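Local coordinates for protein ciona betagamma-crystallin (Ciona intestinalis, PDB 2BV2) that binds two calcium ions and is probably a structural component of the neuroectodermal visual system of this sea squirt, at residues G29-I37 / P67-S78; G1-V9 / K14-V22. All coordinates share one frame; numbering follows the deposited sequence.

Contact 1. Residues G29-I37 / P67-S78; sequences GFNDIVSSI and PGSWGGNDDELS. With CA (calcium ion), chain D; CA (calcium ion), chain C.
The indole of Trp70 is sandwiched between Ile37 and Pro67. CD1 of Ile37 lies over one face, 4.0 Å from the centroid of the six-membered ring in a CH-pi contact, while Pro67 CA covers the opposite face and Ser36 CA sits at the edge. The same methyl meets Leu77 tip to tip, Ile37 CD1 to Leu77 CD1 being 3.6 Å, and Val34 CG1 packs against both Leu77 and Trp70. Beyond this apolar patch two calcium ions bridge the segments. Asn31-Ser36 fits the N/D-N/D-X-X-S/T-S calcium signature of betagamma-crystallins and Asp74-Ser78 its first five positions, and each ion draws ligands from both loops. One is held by Asp32 OD1, Glu76 O, Glu76 OE1 and Ser78 OG, completed by Asp48 O; the other by Ile33 O, Ser35 OG and Asp75 OD1, completed by Glu7 O and a water. Ser78 OG, 2.3 Å from its calcium ion, donates to Asn31 OD1 at 2.7 Å, from 24° out of the carbonyl plane. A leucine in place of Asn31 would probably leave this hydroxyl without its acceptor and less firmly oriented towards the metal. Asp32 N bonds to Leu77 O, and Asp75 N to Val34 O.

Contact 2. Residues G1-V9 / K14-V22; sequences GKIILFEDV and KKLELETSV. With CA (calcium ion), chain C.
Lys2 lies across Glu17 near the open end of the hairpin. From its CB, 4.2 Å from Leu18 O, the chain runs outward with CG anti to the backbone N (chi1 179°). CG packs against Glu17 CG, CD lies along the carboxylate, and a turn about CG-CD (chi3 -62°) brings CE within 3.3 Å of Glu17 OE2 while it also approaches Glu19 OE2. The chain then runs extended to NZ, which makes a long salt bridge of 3.9 Å to Glu17 OE2. A water donates to Glu17 OE2 and Glu19 OE2 and is weakly bonded to Lys2 NZ.

Strands 2-6 and 15-18 form an antiparallel hairpin, part of the first Greek key of the betagamma-crystallin fold. Ile3 with Leu18 and Leu5 with Leu16 are hydrogen-bonded pairs, each with two backbone bonds; Leu18 N to Ile3 O, at 2.7 Å, is nearly straight. Their side chains share one face of the sheet, where Leu5 CD1 meets Leu18 CD1 at 3.9 Å; Ile3 also touches strand 44-47, and Leu18 strand 79-82, of the second sheet. On the other face Ile4 packs against Glu17 and Lys15, and Phe6 CE1 touches Lys15 CD at 3.8 Å.

At the turn end Glu7 is gripped twice by Lys14. Glu7 N donates to Lys14 O, and Lys14 N returns a 2.9 Å bond to the anti lone pair of Glu7 OE1, while Glu7 O binds calcium at 2.3 Å. One carboxylate oxygen of Glu7 is thus tied to a backbone N-H and its carbonyl to the metal, so the hairpin register is linked directly to the calcium site. At the other end, two glutamates close to Lys2 would be expected to favour its charged form.

In the fold
From the N terminus, contact 2 comes first: segment 1-9 pairs with 14-22, only four residues further on, and closes the hairpin loop. The chain then runs on to 29-37, where contact 1 opens, and 29 residues, rich in strand, pass before 67-78 returns to close it. The two loops follow in series and neither crosses the other. Strand 36-41 lies beside strand 2-6 in one sheet, and here the contacts meet: Ser36 O is 2.9 Å from Phe6 N and Ser36 OG 2.7 Å from Asp8 O, both probable hydrogen bonds. One calcium ion is shared by both contacts, tying the first hairpin to the loop that leads into strand 79-82 of the second sheet.

Contact 1. Residues G29-I37 / P67-S78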
loop_
_atom_site.group_PDB
_atom_site.type_symbol
_atom_site.label_atom_id
_atom_site.label_comp_id
_atom_site.label_asym_id
_atom_site.label_seq_id
_atom_site.Cartn_x
_atom_site.Cartn_y
_atom_site.Cartn_z
ATOM N N GLY A 29 -6.651 3.119 -10.246
ATOM C CA GLY A 29 -5.838 4.297 -10.558
ATOM C C GLY A 29 -4.767 4.597 -9.523
ATOM O O GLY A 29 -4.362 5.757 -9.360
ATOM N N PHE A 30 -4.292 3.559 -8.839
ATOM C CA PHE A 30 -3.365 3.714 -7.718
ATOM C C PHE A 30 -2.043 2.963 -7.925
ATOM O O PHE A 30 -1.306 2.690 -6.982
ATOM C CB PHE A 30 -4.045 3.298 -6.408
ATOM C CG PHE A 30 -4.370 4.453 -5.522
ATOM C CD1 PHE A 30 -5.441 5.278 -5.808
ATOM C CD2 PHE A 30 -3.600 4.725 -4.390
ATOM C CE1 PHE A 30 -5.736 6.353 -5.003
ATOM C CE2 PHE A 30 -3.887 5.807 -3.595
ATOM C CZ PHE A 30 -4.963 6.616 -3.897
ATOM N N ASN A 31 -1.752 2.623 -9.163
ATOM C CA ASN A 31 -0.481 1.998 -9.480
ATOM C C ASN A 31 0.627 3.031 -9.498
ATOM O O ASN A 31 0.510 4.073 -10.138
ATOM C CB ASN A 31 -0.526 1.292 -10.844
ATOM C CG ASN A 31 0.652 0.378 -11.045
ATOM O OD1 ASN A 31 0.854 -0.554 -10.263
ATOM N ND2 ASN A 31 1.450 0.636 -12.080
ATOM N N ASP A 32 1.705 2.716 -8.795
ATOM C CA ASP A 32 2.930 3.499 -8.789
ATOM C C ASP A 32 2.745 4.959 -8.376
ATOM O O ASP A 32 3.390 5.854 -8.929
ATOM C CB ASP A 32 3.667 3.394 -10.121
ATOM C CG ASP A 32 4.174 1.994 -10.398
ATOM O OD1 ASP A 32 4.149 1.149 -9.487
ATOM O OD2 ASP A 32 4.626 1.731 -11.528
ATOM N N ILE A 33 1.863 5.187 -7.402
ATOM C CA ILE A 33 1.742 6.510 -6.799
ATOM C C ILE A 33 1.788 6.551 -5.291
ATOM O O ILE A 33 1.835 7.637 -4.745
ATOM C CB ILE A 33 0.437 7.235 -7.224
ATOM C CG1 ILE A 33 -0.806 6.527 -6.691
ATOM C CG2 ILE A 33 0.369 7.380 -8.735
ATOM C CD1 ILE A 33 -2.066 7.348 -6.911
ATOM N N VAL A 34 1.744 5.410 -4.607
ATOM C CA VAL A 34 1.598 5.421 -3.153
ATOM C C VAL A 34 2.880 5.891 -2.448
ATOM O O VAL A 34 3.984 5.441 -2.756
ATOM C CB VAL A 34 1.172 4.048 -2.614
ATOM C CG1 VAL A 34 1.318 3.976 -1.068
ATOM C CG2 VAL A 34 -0.256 3.728 -3.027
ATOM N N SER A 35 2.707 6.835 -1.517
ATOM C CA SER A 35 3.806 7.404 -0.775
ATOM C C SER A 35 3.620 7.353 0.757
ATOM O O SER A 35 4.560 7.612 1.480
ATOM C CB SER A 35 4.021 8.837 -1.254
ATOM O OG SER A 35 4.388 8.886 -2.626
ATOM N N SER A 36 2.405 7.072 1.253
ATOM C CA SER A 36 2.209 6.727 2.656
ATOM C C SER A 36 1.012 5.785 2.814
ATOM O O SER A 36 0.198 5.631 1.886
ATOM C CB SER A 36 2.005 7.981 3.504
ATOM O OG SER A 36 0.847 8.701 3.122
ATOM N N ILE A 37 0.927 5.158 3.987
ATOM C CA ILE A 37 -0.042 4.088 4.238
ATOM C C ILE A 37 -0.490 4.106 5.687
ATOM O O ILE A 37 0.316 4.329 6.574
ATOM C CB ILE A 37 0.552 2.675 3.926
ATOM C CG1 ILE A 37 0.882 2.515 2.434
ATOM C CG2 ILE A 37 -0.413 1.564 4.373
ATOM C CD1 ILE A 37 1.540 1.171 2.117
ATOM N N PRO A 67 7.593 5.924 2.386
ATOM C CA PRO A 67 7.943 4.553 2.000
ATOM C C PRO A 67 9.094 3.930 2.829
ATOM O O PRO A 67 9.079 2.715 3.111
ATOM C CB PRO A 67 8.306 4.681 0.514
ATOM C CG PRO A 67 7.671 5.969 0.059
ATOM C CD PRO A 67 7.742 6.868 1.265
ATOM N N GLY A 68 10.040 4.748 3.271
ATOM C CA GLY A 68 11.102 4.277 4.165
ATOM C C GLY A 68 10.571 3.610 5.416
ATOM O O GLY A 68 11.202 2.686 5.933
ATOM N N SER A 69 9.395 4.041 5.886
ATOM C CA SER A 69 8.817 3.483 7.082
ATOM C C SER A 69 8.365 2.038 6.888
ATOM O O SER A 69 8.247 1.311 7.863
ATOM C CB SER A 69 7.668 4.349 7.585
ATOM O OG SER A 69 6.535 4.135 6.805
ATOM N N TRP A 70 8.121 1.610 5.651
ATOM C CA TRP A 70 7.930 0.160 5.383
ATOM C C TRP A 70 9.111 -0.534 4.685
ATOM O O TRP A 70 9.044 -1.722 4.378
ATOM C CB TRP A 70 6.616 -0.123 4.650
ATOM C CG TRP A 70 6.499 0.369 3.225
ATOM C CD1 TRP A 70 6.978 -0.245 2.093
ATOM C CD2 TRP A 70 5.807 1.540 2.780
ATOM N NE1 TRP A 70 6.634 0.491 0.977
ATOM C CE2 TRP A 70 5.907 1.582 1.371
ATOM C CE3 TRP A 70 5.097 2.555 3.439
ATOM C CZ2 TRP A 70 5.351 2.620 0.607
ATOM C CZ3 TRP A 70 4.549 3.580 2.686
ATOM C CH2 TRP A 70 4.674 3.606 1.284
ATOM N N GLY A 71 10.204 0.200 4.507
ATOM C CA GLY A 71 11.433 -0.306 3.886
ATOM C C GLY A 71 11.378 -0.314 2.367
ATOM O O GLY A 71 12.170 -1.003 1.716
ATOM N N GLY A 72 10.454 0.458 1.798
ATOM C CA GLY A 72 10.188 0.413 0.366
ATOM C C GLY A 72 10.577 1.669 -0.380
ATOM O O GLY A 72 11.262 2.534 0.158
ATOM N N ASN A 73 10.115 1.732 -1.629
ATOM C CA ASN A 73 10.419 2.783 -2.587
ATOM C C ASN A 73 9.164 3.609 -2.869
ATOM O O ASN A 73 8.048 3.090 -2.837
ATOM C CB ASN A 73 10.888 2.156 -3.916
ATOM C CG ASN A 73 12.253 1.475 -3.818
ATOM O OD1 ASN A 73 13.168 1.986 -3.184
ATOM N ND2 ASN A 73 12.397 0.323 -4.485
ATOM N N ASP A 74 9.353 4.893 -3.149
ATOM C CA ASP A 74 8.238 5.790 -3.433
ATOM C C ASP A 74 7.645 5.459 -4.782
ATOM O O ASP A 74 8.380 5.113 -5.696
ATOM C CB ASP A 74 8.706 7.249 -3.442
ATOM C CG ASP A 74 7.554 8.210 -3.518
ATOM O OD1 ASP A 74 6.603 8.022 -2.747
ATOM O OD2 ASP A 74 7.576 9.127 -4.365
ATOM N N ASP A 75 6.314 5.545 -4.893
ATOM C CA ASP A 75 5.655 5.466 -6.195
ATOM C C ASP A 75 5.952 4.133 -6.900
ATOM O O ASP A 75 6.256 4.114 -8.097
ATOM C CB ASP A 75 6.065 6.646 -7.098
ATOM C CG ASP A 75 5.224 7.885 -6.871
ATOM O OD1 ASP A 75 4.553 7.963 -5.822
ATOM O OD2 ASP A 75 5.220 8.781 -7.770
ATOM N N GLU A 76 5.838 3.041 -6.143
ATOM C CA GLU A 76 6.128 1.695 -6.646
ATOM C C GLU A 76 5.147 0.595 -6.272
ATOM O O GLU A 76 5.197 -0.486 -6.847
ATOM C CB GLU A 76 7.535 1.257 -6.222
ATOM C CG GLU A 76 8.154 0.190 -7.108
ATOM C CD GLU A 76 8.124 0.562 -8.565
ATOM O OE1 GLU A 76 7.555 -0.224 -9.382
ATOM O OE2 GLU A 76 8.638 1.665 -8.874
ATOM N N LEU A 77 4.237 0.827 -5.348
ATOM C CA LEU A 77 3.306 -0.247 -5.000
ATOM C C LEU A 77 2.405 -0.541 -6.184
ATOM O O LEU A 77 1.904 0.379 -6.828
ATOM C CB LEU A 77 2.489 0.096 -3.759
ATOM C CG LEU A 77 3.345 0.127 -2.484
ATOM C CD1 LEU A 77 2.487 0.402 -1.283
ATOM C CD2 LEU A 77 4.117 -1.178 -2.287
ATOM N N SER A 78 2.210 -1.820 -6.476
ATOM C CA SER A 78 1.325 -2.230 -7.571
ATOM C C SER A 78 0.248 -3.236 -7.193
ATOM O O SER A 78 -0.733 -3.387 -7.937
ATOM C CB SER A 78 2.160 -2.763 -8.720
ATOM O OG SER A 78 3.016 -1.756 -9.213
HETATM CA CA CA D . 5.165 -1.069 -9.165
HETATM CA CA CA C . 3.231 9.624 -4.575
HETATM O O HOH W 1 1.105 2.926 -5.823
HETATM O O HOH W 2 5.117 3.032 -3.282
HETATM O O HOH W 3 5.273 10.632 -5.073
#

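Contact 2. Residues G1-V9 / K14-V22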
loop_
_atom_site.group_PDB
_atom_site.type_symbol
_atom_site.label_atom_id
_atom_site.label_comp_id
_atom_site.label_asym_id
_atom_site.label_seq_id
_atom_site.Cartn_x
_atom_site.Cartn_y
_atom_site.Cartn_z
ATOM N N GLY A 1 -9.746 -6.987 7.570
ATOM C CA GLY A 1 -8.585 -6.077 7.437
ATOM C C GLY A 1 -8.990 -4.811 6.713
ATOM O O GLY A 1 -9.896 -4.827 5.884
ATOM N N LYS A 2 -8.320 -3.711 7.030
ATOM C CA LYS A 2 -8.556 -2.452 6.343
ATOM C C LYS A 2 -7.235 -1.724 6.208
ATOM O O LYS A 2 -6.543 -1.498 7.191
ATOM C CB LYS A 2 -9.554 -1.601 7.110
ATOM C CG LYS A 2 -9.866 -0.230 6.496
ATOM C CD LYS A 2 -10.834 0.561 7.371
ATOM C CE LYS A 2 -12.177 -0.147 7.516
ATOM N NZ LYS A 2 -13.103 0.558 8.445
ATOM N N ILE A 3 -6.910 -1.347 4.978
ATOM C CA ILE A 3 -5.691 -0.586 4.694
ATOM C C ILE A 3 -6.092 0.630 3.873
ATOM O O ILE A 3 -6.999 0.562 3.028
ATOM C CB ILE A 3 -4.659 -1.441 3.949
ATOM C CG1 ILE A 3 -3.295 -0.749 3.924
ATOM C CG2 ILE A 3 -5.127 -1.752 2.535
ATOM C CD1 ILE A 3 -2.205 -1.615 3.318
ATOM N N ILE A 4 -5.431 1.750 4.135
ATOM C CA ILE A 4 -5.652 2.989 3.388
ATOM C C ILE A 4 -4.328 3.434 2.755
ATOM O O ILE A 4 -3.337 3.681 3.461
ATOM C CB ILE A 4 -6.189 4.097 4.285
ATOM C CG1 ILE A 4 -7.488 3.663 4.967
ATOM C CG2 ILE A 4 -6.420 5.367 3.488
ATOM C CD1 ILE A 4 -7.830 4.495 6.189
ATOM N N LEU A 5 -4.346 3.555 1.426
ATOM C CA LEU A 5 -3.183 3.936 0.639
ATOM C C LEU A 5 -3.309 5.403 0.291
ATOM O O LEU A 5 -4.395 5.845 -0.066
ATOM C CB LEU A 5 -3.156 3.142 -0.658
ATOM C CG LEU A 5 -3.239 1.612 -0.572
ATOM C CD1 LEU A 5 -3.232 1.015 -1.957
ATOM C CD2 LEU A 5 -2.143 0.977 0.284
ATOM N N PHE A 6 -2.202 6.139 0.376
ATOM C CA PHE A 6 -2.191 7.575 0.129
ATOM C C PHE A 6 -1.224 7.944 -0.967
ATOM O O PHE A 6 -0.109 7.441 -0.991
ATOM C CB PHE A 6 -1.777 8.345 1.394
ATOM C CG PHE A 6 -2.795 8.299 2.489
ATOM C CD1 PHE A 6 -3.735 9.315 2.636
ATOM C CD2 PHE A 6 -2.795 7.261 3.393
ATOM C CE1 PHE A 6 -4.690 9.255 3.664
ATOM C CE2 PHE A 6 -3.760 7.186 4.411
ATOM C CZ PHE A 6 -4.681 8.174 4.557
ATOM N N GLU A 7 -1.623 8.906 -1.800
ATOM C CA GLU A 7 -0.805 9.395 -2.905
ATOM C C GLU A 7 0.454 10.113 -2.455
ATOM O O GLU A 7 1.525 9.950 -3.072
ATOM C CB GLU A 7 -1.682 10.318 -3.760
ATOM C CG GLU A 7 -0.981 11.045 -4.904
ATOM C CD GLU A 7 -1.571 12.426 -5.154
ATOM O OE1 GLU A 7 -2.500 12.802 -4.429
ATOM O OE2 GLU A 7 -1.107 13.137 -6.071
ATOM N N ASP A 8 0.331 10.909 -1.389
ATOM C CA ASP A 8 1.442 11.694 -0.862
ATOM C C ASP A 8 1.913 11.188 0.509
ATOM O O ASP A 8 1.183 10.547 1.236
ATOM C CB ASP A 8 1.040 13.162 -0.700
ATOM C CG ASP A 8 0.583 13.808 -2.012
ATOM O OD1 ASP A 8 0.898 13.272 -3.110
ATOM O OD2 ASP A 8 -0.112 14.855 -1.930
ATOM N N VAL A 9 3.140 11.549 0.855
ATOM C CA VAL A 9 3.671 11.315 2.184
ATOM C C VAL A 9 2.813 11.996 3.260
ATOM O O VAL A 9 2.013 12.919 2.992
ATOM C CB VAL A 9 5.158 11.770 2.323
ATOM C CG1 VAL A 9 6.022 11.043 1.336
ATOM C CG2 VAL A 9 5.295 13.271 2.180
ATOM N N LYS A 14 -4.594 12.008 -2.603
ATOM C CA LYS A 14 -5.667 11.046 -2.867
ATOM C C LYS A 14 -5.501 9.780 -2.006
ATOM O O LYS A 14 -4.383 9.313 -1.741
ATOM C CB LYS A 14 -5.671 10.673 -4.346
ATOM C CG LYS A 14 -6.933 10.037 -4.854
ATOM C CD LYS A 14 -6.877 9.865 -6.401
ATOM C CE LYS A 14 -8.201 9.383 -6.994
ATOM N NZ LYS A 14 -8.125 9.131 -8.474
ATOM N N LYS A 15 -6.617 9.231 -1.552
ATOM C CA LYS A 15 -6.545 8.023 -0.751
ATOM C C LYS A 15 -7.440 6.938 -1.303
ATOM O O LYS A 15 -8.433 7.225 -1.973
ATOM C CB LYS A 15 -6.834 8.298 0.720
ATOM C CG LYS A 15 -8.184 8.857 1.032
ATOM C CD LYS A 15 -8.270 9.192 2.515
ATOM C CE LYS A 15 -9.700 9.362 2.983
ATOM N NZ LYS A 15 -9.758 9.843 4.404
ATOM N N LEU A 16 -7.045 5.694 -1.032
ATOM C CA LEU A 16 -7.784 4.494 -1.437
ATOM C C LEU A 16 -7.858 3.576 -0.236
ATOM O O LEU A 16 -6.830 3.111 0.249
ATOM C CB LEU A 16 -7.076 3.777 -2.584
ATOM C CG LEU A 16 -7.745 2.498 -3.089
ATOM C CD1 LEU A 16 -9.075 2.839 -3.715
ATOM C CD2 LEU A 16 -6.883 1.762 -4.074
ATOM N N GLU A 17 -9.081 3.330 0.244
ATOM C CA GLU A 17 -9.295 2.378 1.335
ATOM C C GLU A 17 -9.642 1.017 0.747
ATOM O O GLU A 17 -10.516 0.925 -0.121
ATOM C CB GLU A 17 -10.423 2.827 2.253
ATOM C CG GLU A 17 -10.603 1.931 3.465
ATOM C CD GLU A 17 -11.769 2.331 4.332
ATOM O OE1 GLU A 17 -11.849 3.530 4.694
ATOM O OE2 GLU A 17 -12.603 1.441 4.648
ATOM N N LEU A 18 -8.956 -0.024 1.221
ATOM C CA LEU A 18 -9.184 -1.387 0.772
ATOM C C LEU A 18 -9.458 -2.346 1.935
ATOM O O LEU A 18 -8.878 -2.226 3.026
ATOM C CB LEU A 18 -7.988 -1.888 -0.032
ATOM C CG LEU A 18 -7.702 -1.135 -1.328
ATOM C CD1 LEU A 18 -6.284 -1.425 -1.785
ATOM C CD2 LEU A 18 -8.709 -1.497 -2.413
ATOM N N GLU A 19 -10.367 -3.290 1.696
ATOM C CA GLU A 19 -10.660 -4.329 2.668
ATOM C C GLU A 19 -10.501 -5.726 2.059
ATOM O O GLU A 19 -10.902 -6.734 2.657
ATOM C CB GLU A 19 -12.079 -4.137 3.206
ATOM C CG GLU A 19 -12.259 -2.826 3.946
ATOM C CD GLU A 19 -13.698 -2.517 4.242
ATOM O OE1 GLU A 19 -14.477 -2.352 3.274
ATOM O OE2 GLU A 19 -14.035 -2.414 5.437
ATOM N N THR A 20 -9.898 -5.785 0.875
ATOM C CA THR A 20 -9.723 -7.043 0.155
ATOM C C THR A 20 -8.434 -6.904 -0.627
ATOM O O THR A 20 -7.945 -5.793 -0.808
ATOM C CB THR A 20 -10.918 -7.284 -0.808
ATOM O OG1 THR A 20 -12.126 -7.409 -0.051
ATOM C CG2 THR A 20 -10.748 -8.535 -1.644
ATOM N N SER A 21 -7.875 -8.021 -1.067
ATOM C CA SER A 21 -6.650 -8.015 -1.844
ATOM C C SER A 21 -6.924 -7.402 -3.207
ATOM O O SER A 21 -8.050 -7.436 -3.686
ATOM C CB SER A 21 -6.092 -9.438 -1.943
ATOM O OG SER A 21 -5.846 -9.982 -0.642
ATOM N N VAL A 22 -5.895 -6.802 -3.804
ATOM C CA VAL A 22 -5.992 -6.184 -5.121
ATOM C C VAL A 22 -4.721 -6.529 -5.877
ATOM O O VAL A 22 -3.652 -6.061 -5.510
ATOM C CB VAL A 22 -6.119 -4.645 -5.034
ATOM C CG1 VAL A 22 -6.058 -4.035 -6.413
ATOM C CG2 VAL A 22 -7.422 -4.273 -4.320
HETATM CA CA CA C . 3.231 9.624 -4.575
HETATM O O HOH W 4 -11.465 -7.583 5.043
HETATM O O HOH W 5 -15.207 0.588 5.785
HETATM O O HOH W 3 5.273 10.632 -5.073
#